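Local structure of oxidoreductase (Bordetella pertussis, 3Q2K) at residues R29-G34 with N92-V97; G143-V148 with I329-G334; T177-W182 with S256-M261. The protein probably oxidises the UDP-linked N-acetylglucosaminuronic acid sugar with NAD as cofactor, an early step toward 2,3-diacetamido-2,3-dideoxy-D-mannuronic acid. All coordinates share one frame; numbering follows the deposited sequence.

Interactions 1 and 2 lie in the nucleotide-binding half of the chain, their centres about 11 Å apart, and both reach the same six-stranded parallel sheet. Interaction 1 pairs its strands 31-36 and 95-98. Interaction 2 sets its last strand, 146-148, against helix 321-333, a late helix that returns to the Rossmann half; I31 CD1 meets L332 CB at 3.8 Å where the two contacts touch. Interaction 3 joins strands 173-181 and 254-260 of the mixed sheet, on the other side of the chain's centre, its centre about 36 Å from that of interaction 1. Its segments fall between those of interaction 2 along the chain, so the chain leaves for the second domain and comes back.

Interaction 1: residues R29-G34 with N92-V97; sequences RKIRFG and NADALV
N92 turns its amide oxygen toward the guanidinium of R32, with OD1 3.3 Å from R32 NH2, but the N-H directions are poor for a bond and the two flat groups are 50° apart. A93 follows, its CB packing 3.5 Å from the backbone N of G34. D94 carries the polar end of the contact. R29 meets the D94 carboxylate end-on, NH2 to OD1 at 2.9 Å and NH1 to OD2 at 3.1 Å, both oxygens being approached on their syn sides and lying in the guanidinium plane. On its anti side D94 OD2 also takes the N-H of R32 N at 2.8 Å, so one carboxylate ties together a side chain and the start of strand 31-36. The R32 guanidinium lies over one face of that of R29, offset toward its rim, and D94 probably offsets part of the charge thus brought together.

From A95 onward the segments pair as parallel neighbours, the two central strands of the Rossmann sheet, strand 31-36 being flanked on its other edge by strand 56-62. A95 O accepts the N-H of G34, and its CB shares a face with F33, 4.1 Å from ring atom CD1. L96 leans back over G34 with CD2, on the face that the missing side chain leaves to it, and reaches helix 84-90. V97 N closes the pairing on G34 O, while its CG2, set beside its own backbone N by chi1 170°, touches F33 CD1; the V97 side chain lies about 8 Å from the bound NADH.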
# COMPACT_ATOMS: atom_id res chain seq x y z
N ARG C 29 -11.78 -53.47 24.96
CA ARG C 29 -13.13 -53.56 24.40
C ARG C 29 -13.12 -52.75 23.12
O ARG C 29 -12.44 -51.72 23.06
CB ARG C 29 -14.12 -52.87 25.35
CG ARG C 29 -14.00 -51.35 25.42
CD ARG C 29 -14.77 -50.87 26.64
NE ARG C 29 -14.81 -49.43 26.88
CZ ARG C 29 -15.04 -48.52 25.94
NH1 ARG C 29 -15.14 -48.83 24.66
NH2 ARG C 29 -15.14 -47.23 26.24
N LYS C 30 -13.88 -53.14 22.11
CA LYS C 30 -13.94 -52.36 20.88
C LYS C 30 -14.24 -50.88 21.08
O LYS C 30 -15.06 -50.51 21.93
CB LYS C 30 -14.94 -52.98 19.90
CG LYS C 30 -14.57 -54.40 19.50
CD LYS C 30 -15.58 -55.00 18.55
CE LYS C 30 -16.77 -55.59 19.30
NZ LYS C 30 -17.78 -56.04 18.31
N ILE C 31 -13.59 -50.03 20.30
CA ILE C 31 -13.86 -48.60 20.29
C ILE C 31 -15.32 -48.37 19.88
O ILE C 31 -15.75 -48.87 18.85
CB ILE C 31 -12.98 -47.88 19.25
CG1 ILE C 31 -11.50 -47.95 19.66
CG2 ILE C 31 -13.33 -46.39 19.16
CD1 ILE C 31 -11.19 -47.08 20.86
N ARG C 32 -16.04 -47.55 20.65
CA ARG C 32 -17.36 -47.08 20.25
C ARG C 32 -17.40 -45.74 19.52
O ARG C 32 -17.20 -44.68 20.12
CB ARG C 32 -18.27 -46.96 21.47
CG ARG C 32 -19.07 -48.20 21.84
CD ARG C 32 -18.45 -49.07 22.94
NE ARG C 32 -18.51 -48.46 24.27
CZ ARG C 32 -18.58 -49.14 25.41
NH1 ARG C 32 -18.63 -50.47 25.42
NH2 ARG C 32 -18.62 -48.50 26.57
N PHE C 33 -17.71 -45.77 18.23
CA PHE C 33 -17.82 -44.60 17.37
C PHE C 33 -19.25 -44.12 17.17
O PHE C 33 -20.17 -44.93 17.03
CB PHE C 33 -17.37 -44.91 15.94
CG PHE C 33 -15.88 -44.90 15.75
CD1 PHE C 33 -15.18 -43.72 15.65
CD2 PHE C 33 -15.20 -46.10 15.61
CE1 PHE C 33 -13.83 -43.73 15.44
CE2 PHE C 33 -13.84 -46.11 15.41
CZ PHE C 33 -13.15 -44.92 15.32
N GLY C 34 -19.42 -42.81 17.05
CA GLY C 34 -20.70 -42.23 16.68
C GLY C 34 -20.51 -41.43 15.41
O GLY C 34 -19.50 -40.75 15.26
N ASN C 92 -23.26 -43.12 24.41
CA ASN C 92 -21.96 -43.34 25.04
C ASN C 92 -20.77 -43.50 24.10
O ASN C 92 -19.79 -44.15 24.47
CB ASN C 92 -22.05 -44.57 25.95
CG ASN C 92 -22.00 -45.87 25.16
OD1 ASN C 92 -21.19 -46.75 25.45
ND2 ASN C 92 -22.83 -45.98 24.13
N ALA C 93 -20.82 -42.98 22.87
CA ALA C 93 -19.74 -43.21 21.91
C ALA C 93 -18.43 -42.62 22.43
O ALA C 93 -18.46 -41.64 23.17
CB ALA C 93 -20.08 -42.65 20.53
N ASP C 94 -17.30 -43.26 22.12
CA ASP C 94 -16.01 -42.81 22.66
C ASP C 94 -15.48 -41.65 21.84
O ASP C 94 -14.74 -40.80 22.34
CB ASP C 94 -14.92 -43.89 22.64
CG ASP C 94 -15.30 -45.07 23.52
OD1 ASP C 94 -15.62 -44.82 24.71
OD2 ASP C 94 -15.32 -46.22 23.04
N ALA C 95 -15.93 -41.63 20.59
CA ALA C 95 -15.49 -40.69 19.57
C ALA C 95 -16.62 -40.39 18.58
O ALA C 95 -17.30 -41.28 18.09
CB ALA C 95 -14.30 -41.27 18.82
N LEU C 96 -16.81 -39.12 18.26
CA LEU C 96 -17.79 -38.77 17.25
C LEU C 96 -17.19 -38.36 15.91
O LEU C 96 -16.24 -37.58 15.82
CB LEU C 96 -18.70 -37.69 17.82
CG LEU C 96 -19.52 -38.49 18.82
CD1 LEU C 96 -19.93 -37.61 19.98
CD2 LEU C 96 -20.74 -38.98 18.06
N VAL C 97 -17.77 -38.92 14.85
CA VAL C 97 -17.28 -38.64 13.52
C VAL C 97 -18.13 -37.54 12.91
O VAL C 97 -19.36 -37.63 12.92
CB VAL C 97 -17.34 -39.88 12.61
CG1 VAL C 97 -17.07 -39.43 11.19
CG2 VAL C 97 -16.33 -40.93 13.07

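Interaction 2: residues G143-V148 with I329-G334; sequences GVRLFV and INCLRG
C331 pushes its sulfur against the rim of the F147 ring, where SG lies 3.6 Å from CZ and equally near CE1. C331 SG is 4.7 Å from the centroid of the F147 ring and 76° off the ring normal, an edge-on sulfur-aromatic contact; C331 CB sits in the ring plane at the same edge. With SG anti to its backbone N (chi1 167°), the cysteine reaches out from the helix toward the strand, where its sulfur touches both F147 and R145. C331 SG is 3.2 Å from R145 NE, yet no hydrogen bond is made there, and this buried N-H has no partner in the model. The sulfur stands obliquely to the guanidinium, and the aliphatic part of the arginine also brushes it, R145 CG lying 3.9 Å from C331 SG. The R145 chain bends at chi2 (54°) and then runs out extended, carrying its charged end past the cysteine to a salt bridge between NH2 and E337.

L332 adds the apolar part of the contact: its CD2 branch lies 4.1 Å from F147 CZ, crossing the phenylalanine at an angle, and 4.3 Å from R145 CG. The last helical turn thus offers two successive residues, one to each side of the ring's outer end, and G334 then closes that turn with a Schellman motif.

Helix 321-333 packs by this turn against strand 146-148, the last strand of the parallel sheet within this chain, and the residue leading into it. Y324 and V328, earlier in the same helix, continue the cover of F147, V120 of the adjacent strand 118-121 touches the phenylalanine as well, and L332 packs on H118 at the start of that strand.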
# COMPACT_ATOMS: atom_id res chain seq x y z
N GLY C 143 -8.84 -32.19 26.89
CA GLY C 143 -8.01 -33.39 26.96
C GLY C 143 -8.54 -34.47 26.04
O GLY C 143 -8.30 -35.65 26.29
N VAL C 144 -9.23 -34.12 24.96
CA VAL C 144 -9.65 -35.17 24.04
C VAL C 144 -8.83 -35.12 22.77
O VAL C 144 -8.21 -34.10 22.48
CB VAL C 144 -11.17 -35.11 23.74
CG1 VAL C 144 -11.99 -35.40 25.00
CG2 VAL C 144 -11.57 -33.76 23.16
N ARG C 145 -8.77 -36.21 22.01
CA ARG C 145 -8.20 -36.27 20.67
C ARG C 145 -9.07 -35.54 19.66
O ARG C 145 -10.29 -35.69 19.66
CB ARG C 145 -8.30 -37.74 20.24
CG ARG C 145 -6.99 -38.39 19.86
CD ARG C 145 -6.06 -38.19 21.03
NE ARG C 145 -4.71 -38.56 20.60
CZ ARG C 145 -3.66 -38.50 21.40
NH1 ARG C 145 -3.82 -38.12 22.66
NH2 ARG C 145 -2.46 -38.84 20.94
N LEU C 146 -8.44 -34.80 18.75
CA LEU C 146 -9.13 -34.23 17.60
C LEU C 146 -8.38 -34.73 16.37
O LEU C 146 -7.20 -34.41 16.25
CB LEU C 146 -9.06 -32.70 17.67
CG LEU C 146 -9.33 -31.95 16.37
CD1 LEU C 146 -10.54 -32.54 15.67
CD2 LEU C 146 -9.49 -30.46 16.64
N PHE C 147 -9.01 -35.53 15.52
CA PHE C 147 -8.36 -36.00 14.29
C PHE C 147 -9.02 -35.29 13.11
O PHE C 147 -10.19 -34.94 13.18
CB PHE C 147 -8.54 -37.49 14.03
CG PHE C 147 -8.16 -38.38 15.19
CD1 PHE C 147 -6.95 -39.06 15.18
CD2 PHE C 147 -9.02 -38.56 16.26
CE1 PHE C 147 -6.58 -39.87 16.23
CE2 PHE C 147 -8.67 -39.39 17.30
CZ PHE C 147 -7.44 -40.03 17.30
N VAL C 148 -8.30 -35.03 12.03
CA VAL C 148 -8.90 -34.47 10.83
C VAL C 148 -8.68 -35.45 9.67
O VAL C 148 -7.58 -35.94 9.41
CB VAL C 148 -8.30 -33.09 10.51
CG1 VAL C 148 -8.86 -32.56 9.18
CG2 VAL C 148 -8.52 -32.17 11.70
N ILE C 329 -7.80 -45.68 15.14
CA ILE C 329 -8.01 -46.78 16.07
C ILE C 329 -6.75 -47.07 16.87
O ILE C 329 -6.81 -47.14 18.10
CB ILE C 329 -8.48 -48.04 15.32
CG1 ILE C 329 -9.83 -47.82 14.61
CG2 ILE C 329 -8.60 -49.21 16.29
CD1 ILE C 329 -10.31 -49.06 13.86
N ASN C 330 -5.61 -47.22 16.19
CA ASN C 330 -4.30 -47.29 16.85
C ASN C 330 -4.11 -46.18 17.87
O ASN C 330 -3.90 -46.47 19.05
CB ASN C 330 -3.12 -47.27 15.87
CG ASN C 330 -3.12 -48.48 14.96
OD1 ASN C 330 -3.75 -49.48 15.27
ND2 ASN C 330 -2.41 -48.38 13.84
N CYS C 331 -4.21 -44.93 17.43
CA CYS C 331 -4.04 -43.81 18.34
C CYS C 331 -4.98 -43.93 19.54
O CYS C 331 -4.62 -43.69 20.70
CB CYS C 331 -4.23 -42.48 17.61
SG CYS C 331 -4.39 -41.16 18.82
N LEU C 332 -6.23 -44.28 19.28
CA LEU C 332 -7.16 -44.39 20.40
C LEU C 332 -6.85 -45.58 21.30
O LEU C 332 -7.20 -45.58 22.49
CB LEU C 332 -8.58 -44.56 19.86
CG LEU C 332 -9.04 -43.22 19.32
CD1 LEU C 332 -10.46 -43.50 18.86
CD2 LEU C 332 -8.97 -42.16 20.41
N ARG C 333 -6.24 -46.60 20.71
CA ARG C 333 -5.89 -47.78 21.50
C ARG C 333 -4.60 -47.53 22.28
O ARG C 333 -4.20 -48.38 23.07
CB ARG C 333 -5.78 -49.04 20.64
CG ARG C 333 -7.11 -49.64 20.19
CD ARG C 333 -6.81 -50.54 19.01
NE ARG C 333 -5.65 -51.35 19.38
CZ ARG C 333 -5.78 -52.44 20.13
NH1 ARG C 333 -6.99 -52.82 20.52
NH2 ARG C 333 -4.70 -53.13 20.47
N GLY C 334 -3.98 -46.38 22.08
CA GLY C 334 -2.74 -46.03 22.77
C GLY C 334 -1.47 -46.36 22.00
O GLY C 334 -0.38 -46.00 22.44

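Interaction 3: residues T177-W182 with S256-M261; sequences TVNVFW and SINVTM
N258 and N179 stand side by side on one face, and N258 ND2 gives a hydrogen bond to N179 OD1 at 3.1 Å, almost in line with the acceptor's C=O although the amide planes are 59° apart. The same ND2 also donates to S256 OG, serving both strands. F181 lies beside them, its CE1 4.0 Å from N258 CB and N179 CB against one ring face, offset toward the rim. On the other face V178 CG1 meets I257 CG1; past the strand end M261 CE reaches V180 CG1 at 4.1 Å. M261, bent at chi2 and chi3, curls back so that SD rests 3.8 Å from W182 CB.

Five backbone hydrogen bonds hold these positions, from V178 N to S256 O at 2.9 Å through to W182 N on T260 O. Y212 of helix 210-220 covers V178 and V180, L216 also V178, whereas N258 OD1 bonds S256 of a second subunit, placing the polar face at the interface. V180 CG1 sits over the centre of the W182 ring, and V286 O receives the indole N-H. This parallel pair within a mixed sheet belongs to the C-terminal domain of GFO/IDH/MocA oxidoreductases, and W182 lines the UDP-sugar pocket.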
# COMPACT_ATOMS: atom_id res chain seq x y z
N THR C 177 4.62 -27.93 -8.58
CA THR C 177 3.31 -27.60 -9.12
C THR C 177 2.29 -28.70 -8.85
O THR C 177 2.59 -29.90 -8.93
CB THR C 177 3.35 -27.44 -10.65
OG1 THR C 177 4.60 -26.85 -11.00
CG2 THR C 177 2.22 -26.50 -11.08
N VAL C 178 1.10 -28.23 -8.53
CA VAL C 178 -0.05 -29.05 -8.20
C VAL C 178 -1.26 -28.64 -9.04
O VAL C 178 -1.61 -27.46 -9.10
CB VAL C 178 -0.43 -28.90 -6.71
CG1 VAL C 178 -1.71 -29.66 -6.44
CG2 VAL C 178 0.68 -29.41 -5.79
N ASN C 179 -1.91 -29.62 -9.67
CA ASN C 179 -3.05 -29.36 -10.55
C ASN C 179 -4.27 -30.11 -10.05
O ASN C 179 -4.20 -31.32 -9.85
CB ASN C 179 -2.71 -29.92 -11.94
CG ASN C 179 -1.79 -29.00 -12.73
OD1 ASN C 179 -1.61 -27.83 -12.38
ND2 ASN C 179 -1.18 -29.51 -13.80
N VAL C 180 -5.39 -29.42 -9.85
CA VAL C 180 -6.64 -30.12 -9.61
C VAL C 180 -7.67 -29.70 -10.65
O VAL C 180 -8.37 -28.69 -10.49
CB VAL C 180 -7.20 -29.92 -8.19
CG1 VAL C 180 -8.41 -30.82 -8.04
CG2 VAL C 180 -6.16 -30.32 -7.14
N PHE C 181 -7.76 -30.52 -11.70
CA PHE C 181 -8.59 -30.18 -12.85
C PHE C 181 -9.77 -31.14 -12.83
O PHE C 181 -9.70 -32.19 -13.45
CB PHE C 181 -7.79 -30.36 -14.14
CG PHE C 181 -6.63 -29.41 -14.26
CD1 PHE C 181 -6.62 -28.22 -13.55
CD2 PHE C 181 -5.55 -29.68 -15.09
CE1 PHE C 181 -5.57 -27.31 -13.67
CE2 PHE C 181 -4.49 -28.80 -15.19
CZ PHE C 181 -4.50 -27.61 -14.49
N TRP C 182 -10.83 -30.77 -12.12
CA TRP C 182 -11.87 -31.74 -11.84
C TRP C 182 -13.16 -31.21 -12.42
O TRP C 182 -13.12 -30.15 -13.05
CB TRP C 182 -11.95 -31.98 -10.32
CG TRP C 182 -10.95 -32.96 -9.77
CD1 TRP C 182 -9.91 -33.54 -10.43
CD2 TRP C 182 -10.85 -33.41 -8.41
NE1 TRP C 182 -9.20 -34.38 -9.60
CE2 TRP C 182 -9.76 -34.30 -8.34
CE3 TRP C 182 -11.61 -33.18 -7.25
CZ2 TRP C 182 -9.39 -34.94 -7.16
CZ3 TRP C 182 -11.25 -33.84 -6.08
CH2 TRP C 182 -10.15 -34.70 -6.05
N SER C 256 3.15 -23.35 -7.83
CA SER C 256 1.72 -23.03 -7.89
C SER C 256 0.78 -24.22 -7.74
O SER C 256 1.15 -25.40 -7.92
CB SER C 256 1.39 -22.31 -9.19
OG SER C 256 1.64 -23.16 -10.30
N ILE C 257 -0.44 -23.85 -7.38
CA ILE C 257 -1.55 -24.79 -7.27
C ILE C 257 -2.63 -24.28 -8.20
O ILE C 257 -3.04 -23.12 -8.10
CB ILE C 257 -2.02 -25.02 -5.83
CG1 ILE C 257 -3.19 -26.00 -5.83
CG2 ILE C 257 -2.32 -23.69 -5.12
CD1 ILE C 257 -3.69 -26.51 -4.49
N ASN C 258 -3.03 -25.14 -9.13
CA ASN C 258 -3.97 -24.76 -10.17
C ASN C 258 -5.26 -25.57 -10.08
O ASN C 258 -5.28 -26.79 -10.19
CB ASN C 258 -3.30 -24.85 -11.54
CG ASN C 258 -1.92 -24.20 -11.54
OD1 ASN C 258 -1.82 -22.98 -11.61
ND2 ASN C 258 -0.84 -24.98 -11.44
N VAL C 259 -6.37 -24.89 -9.87
CA VAL C 259 -7.60 -25.59 -9.49
C VAL C 259 -8.79 -25.12 -10.30
O VAL C 259 -8.98 -23.91 -10.43
CB VAL C 259 -7.89 -25.32 -8.00
CG1 VAL C 259 -9.20 -25.93 -7.56
CG2 VAL C 259 -6.76 -25.91 -7.14
N THR C 260 -9.57 -26.05 -10.86
CA THR C 260 -10.89 -25.73 -11.41
C THR C 260 -11.83 -26.92 -11.34
O THR C 260 -11.45 -28.09 -11.45
CB THR C 260 -10.87 -25.20 -12.85
OG1 THR C 260 -12.19 -24.74 -13.18
CG2 THR C 260 -10.46 -26.29 -13.83
N MET C 261 -13.09 -26.61 -11.06
CA MET C 261 -14.13 -27.62 -11.05
C MET C 261 -14.89 -27.58 -12.37
O MET C 261 -15.95 -28.18 -12.53
CB MET C 261 -15.11 -27.39 -9.89
CG MET C 261 -14.57 -27.67 -8.47
SD MET C 261 -13.72 -29.26 -8.35
CE MET C 261 -12.02 -28.78 -8.04